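Virulence associated protein VapB (Rhodococcus equi, PDB 4CV7) is of unknown biochemical function but belongs to the plasmid-encoded virulence-associated proteins of this bacterium, with the chain described here forming its eight-stranded antiparallel beta-barrel domain. Local coordinates at residues V17-H22 / G37-G42; F21-P26 / G44-T49; G25-V30 / S53-L58; K60-F65 / G84-I89. All blocks are in the same frame, centred on the assembly; numbering follows the deposited sequence.

How the contacts relate
The four contacts sample the wall, interior and ends of one eight-stranded antiparallel barrel. Contacts 1 and 2 both use strand 18-25. At its start, contact 1 is polar and partly buried, joining the strand to the 37-42 connection by hydrogen bonds. Further along, contact 2 is buried, and aromatic and aliphatic groups of strands 18-25 and 42-52 meet inside the barrel. Contacts 3 and 4 share helix 55-61 and lie close together, about 10 Å between centres; L58 touches L86 between them. In surface contact 3 a leucine meets a proline and the flat of a carboxylate, whereas contact 4 sets a leucine methyl against the partly buried helix end. F21 and F65 link contacts 1 and 2 to contact 4.

Contact 1 (V17-H22 / G37-G42); sequences VYQKFH and GLTIPG
The open end of the hairpin formed by strands 18-25 and 29-37 is closed by V17 and G37, at the point where the chain leaves the hairpin for the 37-42 connection. Here G37 N donates to V17 O over 3.0 Å with an N-H...O angle of 148°, continuing the antiparallel pairing that Q19 makes with A35 and F21 with G33. In return, V17 CA approaches G37 O at 3.3 Å in a CA-H...O contact, and the two backbones come within 5.1 Å between the CA atoms of V17 and G37.

A side-chain bond reinforces this pairing. Q19 bends sharply at chi2 (88°), which swings its amide across to G37, and Q19 NE2 donates to G37 O over 3.2 Å. The donor stands above the carbonyl plane, and the oxygen is itself tilted out of the Q19 amide plane. The bond is moderately bent, with an N-H...O angle of 145°. G37 O thus receives both the amide N-H and the CA-H of V17. At the other end of the amide, Q19 OE1 has a weak hydrogen bond with Y67 OH.

T39 lies across the same amide, its CG2 methyl 3.5 Å from Q19 NE2. Its hydroxyl turns elsewhere, with OG1 hydrogen-bonded to A96 O and V98 N, so T39 joins two chain connections. Residues 38-41 then carry the chain past the ends of strands 18-25 and 4-14 to strand 42-52, the crossing connection of a Greek-key motif.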
# COMPACT_ATOMS: atom_id res chain seq x y z
N VAL A 17 8.58 7.08 -12.63
CA VAL A 17 7.20 7.64 -12.57
C VAL A 17 6.05 6.67 -12.25
O VAL A 17 5.00 7.12 -11.79
CB VAL A 17 6.72 8.45 -13.81
CG1 VAL A 17 7.50 9.64 -13.97
CG2 VAL A 17 6.65 7.64 -15.06
N TYR A 18 6.18 5.38 -12.58
CA TYR A 18 5.21 4.39 -12.27
C TYR A 18 5.76 3.43 -11.19
O TYR A 18 6.89 3.05 -11.27
CB TYR A 18 4.84 3.62 -13.52
CG TYR A 18 4.01 2.42 -13.29
CD1 TYR A 18 2.66 2.45 -13.06
CD2 TYR A 18 4.66 1.17 -13.18
CE1 TYR A 18 1.98 1.30 -12.77
CE2 TYR A 18 4.03 0.04 -12.82
CZ TYR A 18 2.68 0.00 -12.68
OH TYR A 18 1.99 -1.14 -12.33
N GLN A 19 4.83 3.03 -10.32
CA GLN A 19 5.19 1.95 -9.33
C GLN A 19 4.09 0.95 -9.22
O GLN A 19 2.90 1.27 -9.13
CB GLN A 19 5.38 2.55 -7.92
CG GLN A 19 6.50 3.59 -7.93
CD GLN A 19 6.02 4.99 -8.28
OE1 GLN A 19 4.95 5.35 -7.80
NE2 GLN A 19 6.73 5.69 -9.14
N LYS A 20 4.49 -0.35 -9.14
CA LYS A 20 3.55 -1.40 -8.78
C LYS A 20 3.80 -1.84 -7.35
O LYS A 20 4.92 -2.14 -6.96
CB LYS A 20 3.86 -2.57 -9.68
CG LYS A 20 3.00 -3.78 -9.31
CD LYS A 20 1.55 -3.73 -9.64
CE LYS A 20 1.21 -4.24 -10.98
NZ LYS A 20 -0.27 -4.09 -11.16
N PHE A 21 2.73 -1.79 -6.53
CA PHE A 21 2.80 -2.22 -5.17
C PHE A 21 2.02 -3.55 -4.98
O PHE A 21 0.93 -3.70 -5.56
CB PHE A 21 2.14 -1.17 -4.21
CG PHE A 21 2.96 0.03 -3.89
CD1 PHE A 21 3.20 1.00 -4.85
CD2 PHE A 21 3.51 0.23 -2.62
CE1 PHE A 21 3.95 2.13 -4.58
CE2 PHE A 21 4.29 1.37 -2.35
CZ PHE A 21 4.47 2.30 -3.33
N HIS A 22 2.54 -4.42 -4.13
CA HIS A 22 1.79 -5.59 -3.59
C HIS A 22 1.91 -5.51 -2.12
O HIS A 22 2.95 -5.23 -1.52
CB HIS A 22 2.34 -6.89 -4.11
CG HIS A 22 2.07 -7.05 -5.56
ND1 HIS A 22 3.02 -6.82 -6.52
CD2 HIS A 22 0.97 -7.46 -6.21
CE1 HIS A 22 2.51 -7.09 -7.71
NE2 HIS A 22 1.27 -7.49 -7.55
N GLY A 37 4.26 8.51 -9.28
CA GLY A 37 5.01 9.23 -8.24
C GLY A 37 6.36 9.58 -8.71
O GLY A 37 6.93 8.90 -9.52
N LEU A 38 7.01 10.49 -8.08
CA LEU A 38 8.32 10.94 -8.46
C LEU A 38 9.25 10.15 -7.55
O LEU A 38 9.49 10.52 -6.35
CB LEU A 38 8.42 12.46 -8.30
CG LEU A 38 7.59 13.23 -9.32
CD1 LEU A 38 7.67 14.73 -8.99
CD2 LEU A 38 7.98 12.94 -10.71
N THR A 39 9.82 9.10 -8.06
CA THR A 39 10.78 8.39 -7.31
C THR A 39 11.87 7.70 -8.13
O THR A 39 11.84 7.87 -9.35
CB THR A 39 10.17 7.41 -6.43
OG1 THR A 39 11.17 6.88 -5.54
CG2 THR A 39 9.49 6.35 -7.07
N ILE A 40 12.83 7.14 -7.40
CA ILE A 40 13.97 6.41 -7.90
C ILE A 40 13.56 5.03 -8.44
O ILE A 40 12.79 4.31 -7.78
CB ILE A 40 15.04 6.22 -6.66
CG1 ILE A 40 15.40 7.61 -6.09
CG2 ILE A 40 16.26 5.37 -6.86
CD1 ILE A 40 15.97 8.46 -7.18
N PRO A 41 14.08 4.67 -9.61
CA PRO A 41 13.77 3.34 -10.08
C PRO A 41 14.42 2.25 -9.25
O PRO A 41 15.49 2.44 -8.62
CB PRO A 41 14.29 3.35 -11.53
CG PRO A 41 15.35 4.46 -11.59
CD PRO A 41 15.02 5.37 -10.49
N GLY A 42 13.77 1.12 -9.18
CA GLY A 42 14.28 0.01 -8.36
C GLY A 42 13.17 -0.81 -7.80
O GLY A 42 12.07 -0.63 -8.12

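Contact 2 (F21-P26 / G44-T49); sequences FHVYGP and GAFWGT
F46 carries this contact, the one side chain of segment 44-49 that reaches F21, H22 and V23 across the barrel interior. The segment begins at G44, whose backbone is bonded to V12 of strand 4-14, the strand lying between the two segments in the sheet. A45 follows, its CA 9.3 Å from that of H22, too far for backbone pairing.

At F46 the side chain turns inward. Its CG lies between the backbone N and the carbonyl carbon (chi1 62°), and the ring extends with CZ leading. F46 CZ stands 3.9 Å from H22 O and 4.0 Å from V23 CG2; the valine methyl comes to the ring edge, near its plane, and the two side chains cross at about a right angle. Further round the ring, F46 CE2 meets F21 CD2 at 4.4 Å, a looser apolar touch. A91, L74 and I76 from other strands also pack on F46.

Beyond it, W47 reaches H9 and T49 reaches Q5, both on strand 4-14. On segment 21-26, the imidazole of H22 leads away from F46, its nearest atom about 2 Å from a bound cobalt ion, a coordination distance.

The two strands run in similar directions, 35° apart, as befits second neighbours in an antiparallel sheet. A ring spanning them from inside is part of the hydrophobic core of this Greek-key beta-barrel.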
# COMPACT_ATOMS: atom_id res chain seq x y z
N PHE A 21 2.73 -1.79 -6.53
CA PHE A 21 2.80 -2.22 -5.17
C PHE A 21 2.02 -3.55 -4.98
O PHE A 21 0.93 -3.70 -5.56
CB PHE A 21 2.14 -1.17 -4.21
CG PHE A 21 2.96 0.03 -3.89
CD1 PHE A 21 3.20 1.00 -4.85
CD2 PHE A 21 3.51 0.23 -2.62
CE1 PHE A 21 3.95 2.13 -4.58
CE2 PHE A 21 4.29 1.37 -2.35
CZ PHE A 21 4.47 2.30 -3.33
N HIS A 22 2.54 -4.42 -4.13
CA HIS A 22 1.79 -5.59 -3.59
C HIS A 22 1.91 -5.51 -2.12
O HIS A 22 2.95 -5.23 -1.52
CB HIS A 22 2.34 -6.89 -4.11
CG HIS A 22 2.07 -7.05 -5.56
ND1 HIS A 22 3.02 -6.82 -6.52
CD2 HIS A 22 0.97 -7.46 -6.21
CE1 HIS A 22 2.51 -7.09 -7.71
NE2 HIS A 22 1.27 -7.49 -7.55
N VAL A 23 0.83 -5.80 -1.46
CA VAL A 23 0.84 -6.03 -0.02
C VAL A 23 0.13 -7.32 0.31
O VAL A 23 -0.98 -7.56 -0.19
CB VAL A 23 0.13 -4.90 0.81
CG1 VAL A 23 0.13 -5.15 2.30
CG2 VAL A 23 0.75 -3.56 0.50
N TYR A 24 0.67 -8.10 1.20
CA TYR A 24 0.07 -9.37 1.65
C TYR A 24 -0.49 -9.09 3.05
O TYR A 24 0.28 -8.84 3.99
CB TYR A 24 1.09 -10.49 1.59
CG TYR A 24 1.63 -10.56 0.15
CD1 TYR A 24 0.82 -11.11 -0.82
CD2 TYR A 24 2.82 -9.97 -0.28
CE1 TYR A 24 1.17 -11.14 -2.15
CE2 TYR A 24 3.15 -9.98 -1.67
CZ TYR A 24 2.32 -10.56 -2.55
OH TYR A 24 2.49 -10.66 -3.90
N GLY A 25 -1.80 -9.05 3.16
CA GLY A 25 -2.46 -8.67 4.37
C GLY A 25 -3.10 -9.87 5.13
O GLY A 25 -3.06 -11.03 4.64
N PRO A 26 -3.69 -9.61 6.25
CA PRO A 26 -4.34 -10.69 7.04
C PRO A 26 -5.54 -11.28 6.34
O PRO A 26 -6.13 -10.74 5.39
CB PRO A 26 -4.75 -9.96 8.32
CG PRO A 26 -4.93 -8.51 7.92
CD PRO A 26 -3.78 -8.29 6.95
N GLY A 44 11.98 -3.08 -4.15
CA GLY A 44 12.28 -3.56 -2.83
C GLY A 44 11.13 -4.17 -2.08
O GLY A 44 10.05 -4.02 -2.49
N ALA A 45 11.41 -4.87 -1.03
CA ALA A 45 10.44 -5.51 -0.15
C ALA A 45 10.35 -4.68 1.16
O ALA A 45 11.26 -3.94 1.50
CB ALA A 45 10.72 -6.99 0.06
N PHE A 46 9.21 -4.81 1.83
CA PHE A 46 9.00 -4.13 3.07
C PHE A 46 8.20 -5.00 4.03
O PHE A 46 7.42 -5.87 3.64
CB PHE A 46 8.44 -2.73 2.83
CG PHE A 46 7.11 -2.70 2.14
CD1 PHE A 46 5.94 -2.91 2.85
CD2 PHE A 46 6.99 -2.46 0.75
CE1 PHE A 46 4.73 -2.88 2.22
CE2 PHE A 46 5.77 -2.44 0.11
CZ PHE A 46 4.64 -2.63 0.87
N TRP A 47 8.39 -4.70 5.33
CA TRP A 47 7.61 -5.29 6.38
C TRP A 47 7.01 -4.19 7.15
O TRP A 47 7.59 -3.13 7.31
CB TRP A 47 8.56 -6.09 7.35
CG TRP A 47 9.06 -7.15 6.51
CD1 TRP A 47 8.47 -8.33 6.30
CD2 TRP A 47 10.12 -7.04 5.54
NE1 TRP A 47 9.09 -8.99 5.30
CE2 TRP A 47 10.08 -8.20 4.78
CE3 TRP A 47 11.07 -6.05 5.24
CZ2 TRP A 47 10.98 -8.43 3.72
CZ3 TRP A 47 11.98 -6.27 4.19
CH2 TRP A 47 11.93 -7.45 3.45
N GLY A 48 5.86 -4.42 7.68
CA GLY A 48 5.25 -3.40 8.49
C GLY A 48 3.93 -3.80 9.15
O GLY A 48 3.72 -5.00 9.32
N THR A 49 3.18 -2.80 9.58
CA THR A 49 1.96 -3.00 10.29
C THR A 49 0.84 -2.33 9.56
O THR A 49 0.93 -1.13 9.25
CB THR A 49 2.09 -2.48 11.73
OG1 THR A 49 3.20 -3.16 12.37
CG2 THR A 49 0.86 -2.69 12.55

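Contact 3 (G25-V30 / S53-L58); sequences GPEDMV and SDLQRL
L55 has its CG turned away from the backbone N (chi1 -174°), and with chi2 at 70° both of its methyls are carried from the first turn of helix 55-61 to P26 and E27. P26 CG rests against both methyls, 3.8 Å from L55 CD1 and equally far from L55 CD2. Beside the proline, E27 is extended beyond CG and lays its carboxylate against the same leucine. E27 CD is 3.9 Å from L55 CD2, with its two oxygens scarcely farther off, so the methyl rests over the flat of the group.

The partners are fixed by local structure on each side. P26, E27 and D28 form the turn of the hairpin between strands 18-25 and 29-37, closed by G25 N to M29 O at 2.9 Å; E27 and D28 both have positive phi, which bends the chain tightly. On the helix side, D54 is the N-cap. Its OD1 accepts from R57 N at 3.1 Å, approached from above the carboxylate plane, and so secures the turn that bears L55.

A further tie is P26 O hydrogen-bonded to Y59 OH. The hairpin turn thus abuts the start of helix 55-61, beside Y6 of strand 4-14 and L50 of strand 42-52, which both touch P26 and L55, while L58, one turn farther along the helix, packs on L50 and on W107 of strand 100-108.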
# COMPACT_ATOMS: atom_id res chain seq x y z
N GLY A 25 -1.80 -9.05 3.16
CA GLY A 25 -2.46 -8.67 4.37
C GLY A 25 -3.10 -9.87 5.13
O GLY A 25 -3.06 -11.03 4.64
N PRO A 26 -3.69 -9.61 6.25
CA PRO A 26 -4.34 -10.69 7.04
C PRO A 26 -5.54 -11.28 6.34
O PRO A 26 -6.13 -10.74 5.39
CB PRO A 26 -4.75 -9.96 8.32
CG PRO A 26 -4.93 -8.51 7.92
CD PRO A 26 -3.78 -8.29 6.95
N GLU A 27 -5.85 -12.51 6.72
CA GLU A 27 -6.97 -13.23 6.09
C GLU A 27 -6.65 -13.56 4.61
O GLU A 27 -7.54 -13.70 3.77
CB GLU A 27 -8.39 -12.61 6.36
CG GLU A 27 -8.51 -12.43 7.89
CD GLU A 27 -9.84 -11.89 8.43
OE1 GLU A 27 -10.79 -11.73 7.68
OE2 GLU A 27 -9.95 -11.77 9.69
N ASP A 28 -5.34 -13.70 4.30
CA ASP A 28 -4.89 -14.23 3.01
C ASP A 28 -5.27 -13.30 1.85
O ASP A 28 -5.57 -13.72 0.76
CB ASP A 28 -5.32 -15.70 2.81
CG ASP A 28 -5.02 -16.60 4.02
OD1 ASP A 28 -4.08 -16.34 4.83
OD2 ASP A 28 -5.64 -17.67 4.05
N MET A 29 -5.25 -11.99 2.12
CA MET A 29 -5.69 -11.07 1.13
C MET A 29 -4.49 -10.35 0.49
O MET A 29 -3.48 -10.16 1.13
CB MET A 29 -6.57 -10.00 1.78
CG MET A 29 -7.78 -9.66 1.01
SD MET A 29 -8.92 -11.00 0.57
CE MET A 29 -9.71 -11.30 2.16
N VAL A 30 -4.62 -9.89 -0.72
CA VAL A 30 -3.55 -9.31 -1.43
C VAL A 30 -3.98 -7.95 -2.04
O VAL A 30 -5.03 -7.88 -2.67
CB VAL A 30 -3.05 -10.23 -2.59
CG1 VAL A 30 -1.98 -9.54 -3.33
CG2 VAL A 30 -2.67 -11.62 -2.08
N SER A 53 -9.56 0.16 11.60
CA SER A 53 -10.68 -0.06 12.46
C SER A 53 -11.76 -0.97 11.83
O SER A 53 -12.69 -1.38 12.55
CB SER A 53 -11.26 1.25 12.89
OG SER A 53 -11.75 1.93 11.76
N ASP A 54 -11.60 -1.32 10.58
CA ASP A 54 -12.60 -2.24 9.95
C ASP A 54 -11.93 -2.89 8.70
O ASP A 54 -11.93 -2.40 7.60
CB ASP A 54 -13.81 -1.43 9.54
CG ASP A 54 -14.97 -2.28 9.08
OD1 ASP A 54 -14.75 -3.48 8.65
OD2 ASP A 54 -16.16 -1.86 9.15
N LEU A 55 -11.37 -4.04 8.98
CA LEU A 55 -10.63 -4.81 7.97
C LEU A 55 -11.49 -5.17 6.78
O LEU A 55 -11.07 -5.00 5.65
CB LEU A 55 -9.99 -6.04 8.68
CG LEU A 55 -9.07 -6.84 7.72
CD1 LEU A 55 -7.80 -6.10 7.37
CD2 LEU A 55 -8.71 -8.20 8.32
N GLN A 56 -12.69 -5.65 7.05
CA GLN A 56 -13.53 -6.03 5.96
C GLN A 56 -13.91 -4.85 5.08
O GLN A 56 -13.92 -4.99 3.88
CB GLN A 56 -14.78 -6.76 6.47
CG GLN A 56 -15.73 -7.32 5.47
CD GLN A 56 -16.70 -6.34 4.85
OE1 GLN A 56 -17.00 -5.28 5.44
NE2 GLN A 56 -17.34 -6.76 3.72
N ARG A 57 -14.13 -3.69 5.67
CA ARG A 57 -14.44 -2.49 4.91
C ARG A 57 -13.21 -2.07 4.07
O ARG A 57 -13.37 -1.59 2.93
CB ARG A 57 -14.92 -1.40 5.83
CG ARG A 57 -15.40 -0.16 5.08
CD ARG A 57 -15.88 0.88 6.02
NE ARG A 57 -16.51 1.98 5.34
CZ ARG A 57 -17.27 2.88 5.92
NH1 ARG A 57 -17.57 2.80 7.16
NH2 ARG A 57 -17.82 3.80 5.11
N LEU A 58 -12.01 -2.19 4.67
CA LEU A 58 -10.79 -1.87 3.95
C LEU A 58 -10.72 -2.72 2.68
O LEU A 58 -10.53 -2.22 1.56
CB LEU A 58 -9.59 -2.11 4.82
CG LEU A 58 -8.22 -2.04 4.11
CD1 LEU A 58 -7.82 -0.60 3.84
CD2 LEU A 58 -7.19 -2.72 5.03

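Contact 4 (K60-F65 / G84-I89); sequences KDTVSF and GFLGHI
L86 places one methyl against D61 and T62, where helix 55-61 gives way to strand 64-68 of the barrel. L86 CD1 stands 3.4 Å from T62 N and 3.6 Å from T62 OG1, with D61 C also 3.6 Å away from it. The methyl therefore lies against the peptide joining the two residues, while D61 CB touches the same L86 CD1 at 3.9 Å. The leucine reaches this spot with its chain extended at chi2 (173°).

T62, the first residue to leave helical geometry, has its hydroxyl beside the backbone N, and OG1 is hydrogen-bonded to L58 O, one turn back. This bond steadies the side chain on which the methyl rests. Beyond it, V63 and S64 form a classic beta bulge opposite F79.

From the other side, L86 is held through its backbone pairing with F78 and by a hydrogen bond between its O and T52 OG1. D80, in the loop before strand 85-91, touches the side chains of both D61 and L86. Next to L86, G87 N sits 3.6 Å above the plane of the F85 ring, over its centre.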
# COMPACT_ATOMS: atom_id res chain seq x y z
N LYS A 60 -13.16 -4.41 1.14
CA LYS A 60 -14.23 -4.19 0.17
C LYS A 60 -14.10 -2.87 -0.56
O LYS A 60 -14.38 -2.81 -1.77
CB LYS A 60 -15.59 -4.19 0.74
CG LYS A 60 -16.65 -4.34 -0.34
CD LYS A 60 -17.94 -3.94 0.15
CE LYS A 60 -18.85 -3.39 -0.91
NZ LYS A 60 -19.07 -1.98 -0.56
N ASP A 61 -13.77 -1.79 0.15
CA ASP A 61 -13.99 -0.44 -0.38
C ASP A 61 -12.76 0.25 -0.88
O ASP A 61 -12.87 1.33 -1.44
CB ASP A 61 -14.76 0.40 0.62
CG ASP A 61 -16.22 0.09 0.62
OD1 ASP A 61 -16.74 -0.62 -0.21
OD2 ASP A 61 -16.91 0.65 1.51
N THR A 62 -11.58 -0.25 -0.61
CA THR A 62 -10.38 0.39 -1.12
C THR A 62 -10.45 0.44 -2.65
O THR A 62 -10.62 -0.55 -3.33
CB THR A 62 -9.07 -0.30 -0.78
OG1 THR A 62 -8.88 -0.29 0.63
CG2 THR A 62 -7.85 0.39 -1.45
N VAL A 63 -10.27 1.65 -3.21
CA VAL A 63 -10.06 1.90 -4.64
C VAL A 63 -8.80 2.62 -4.97
O VAL A 63 -8.37 2.65 -6.15
CB VAL A 63 -11.30 2.57 -5.33
CG1 VAL A 63 -12.58 1.76 -5.12
CG2 VAL A 63 -11.46 4.05 -4.89
N SER A 64 -8.25 3.31 -4.00
CA SER A 64 -7.02 4.14 -4.26
C SER A 64 -6.16 4.11 -3.06
O SER A 64 -6.50 3.66 -1.98
CB SER A 64 -7.37 5.53 -4.62
OG SER A 64 -7.81 6.25 -3.49
N PHE A 65 -4.91 4.54 -3.28
CA PHE A 65 -3.90 4.58 -2.21
C PHE A 65 -2.95 5.72 -2.48
O PHE A 65 -2.76 6.12 -3.61
CB PHE A 65 -3.20 3.23 -1.98
CG PHE A 65 -2.22 2.85 -3.04
CD1 PHE A 65 -2.58 2.66 -4.38
CD2 PHE A 65 -0.83 2.81 -2.77
CE1 PHE A 65 -1.62 2.34 -5.35
CE2 PHE A 65 0.09 2.50 -3.75
CZ PHE A 65 -0.32 2.27 -5.02
N GLY A 84 -12.81 8.50 1.56
CA GLY A 84 -12.78 8.05 2.92
C GLY A 84 -11.56 7.28 3.24
O GLY A 84 -11.20 6.35 2.46
N PHE A 85 -10.85 7.54 4.32
CA PHE A 85 -9.70 6.83 4.81
C PHE A 85 -10.03 5.55 5.46
O PHE A 85 -10.90 5.55 6.34
CB PHE A 85 -8.99 7.72 5.82
CG PHE A 85 -7.84 7.10 6.51
CD1 PHE A 85 -6.61 6.97 5.85
CD2 PHE A 85 -8.00 6.49 7.75
CE1 PHE A 85 -5.55 6.42 6.44
CE2 PHE A 85 -6.86 5.94 8.39
CZ PHE A 85 -5.69 5.91 7.72
N LEU A 86 -9.54 4.43 4.97
CA LEU A 86 -9.91 3.13 5.40
C LEU A 86 -8.90 2.43 6.29
O LEU A 86 -9.16 1.37 6.85
CB LEU A 86 -10.17 2.23 4.18
CG LEU A 86 -11.31 2.72 3.25
CD1 LEU A 86 -11.38 1.87 1.99
CD2 LEU A 86 -12.63 2.77 3.99
N GLY A 87 -7.66 2.94 6.38
CA GLY A 87 -6.58 2.35 7.13
C GLY A 87 -5.27 2.67 6.47
O GLY A 87 -5.21 3.31 5.45
N HIS A 88 -4.19 2.29 7.16
CA HIS A 88 -2.85 2.61 6.66
C HIS A 88 -1.86 1.54 7.14
O HIS A 88 -2.06 0.83 8.09
CB HIS A 88 -2.42 3.99 7.11
CG HIS A 88 -1.81 4.04 8.44
ND1 HIS A 88 -2.56 4.01 9.56
CD2 HIS A 88 -0.54 4.16 8.85
CE1 HIS A 88 -1.80 4.15 10.65
NE2 HIS A 88 -0.56 4.16 10.23
N ILE A 89 -0.76 1.51 6.39
CA ILE A 89 0.40 0.72 6.74
C ILE A 89 1.53 1.63 7.06
O ILE A 89 1.80 2.65 6.40
CB ILE A 89 0.80 -0.14 5.55
CG1 ILE A 89 -0.25 -1.26 5.36
CG2 ILE A 89 2.18 -0.81 5.78
CD1 ILE A 89 -0.23 -2.05 4.10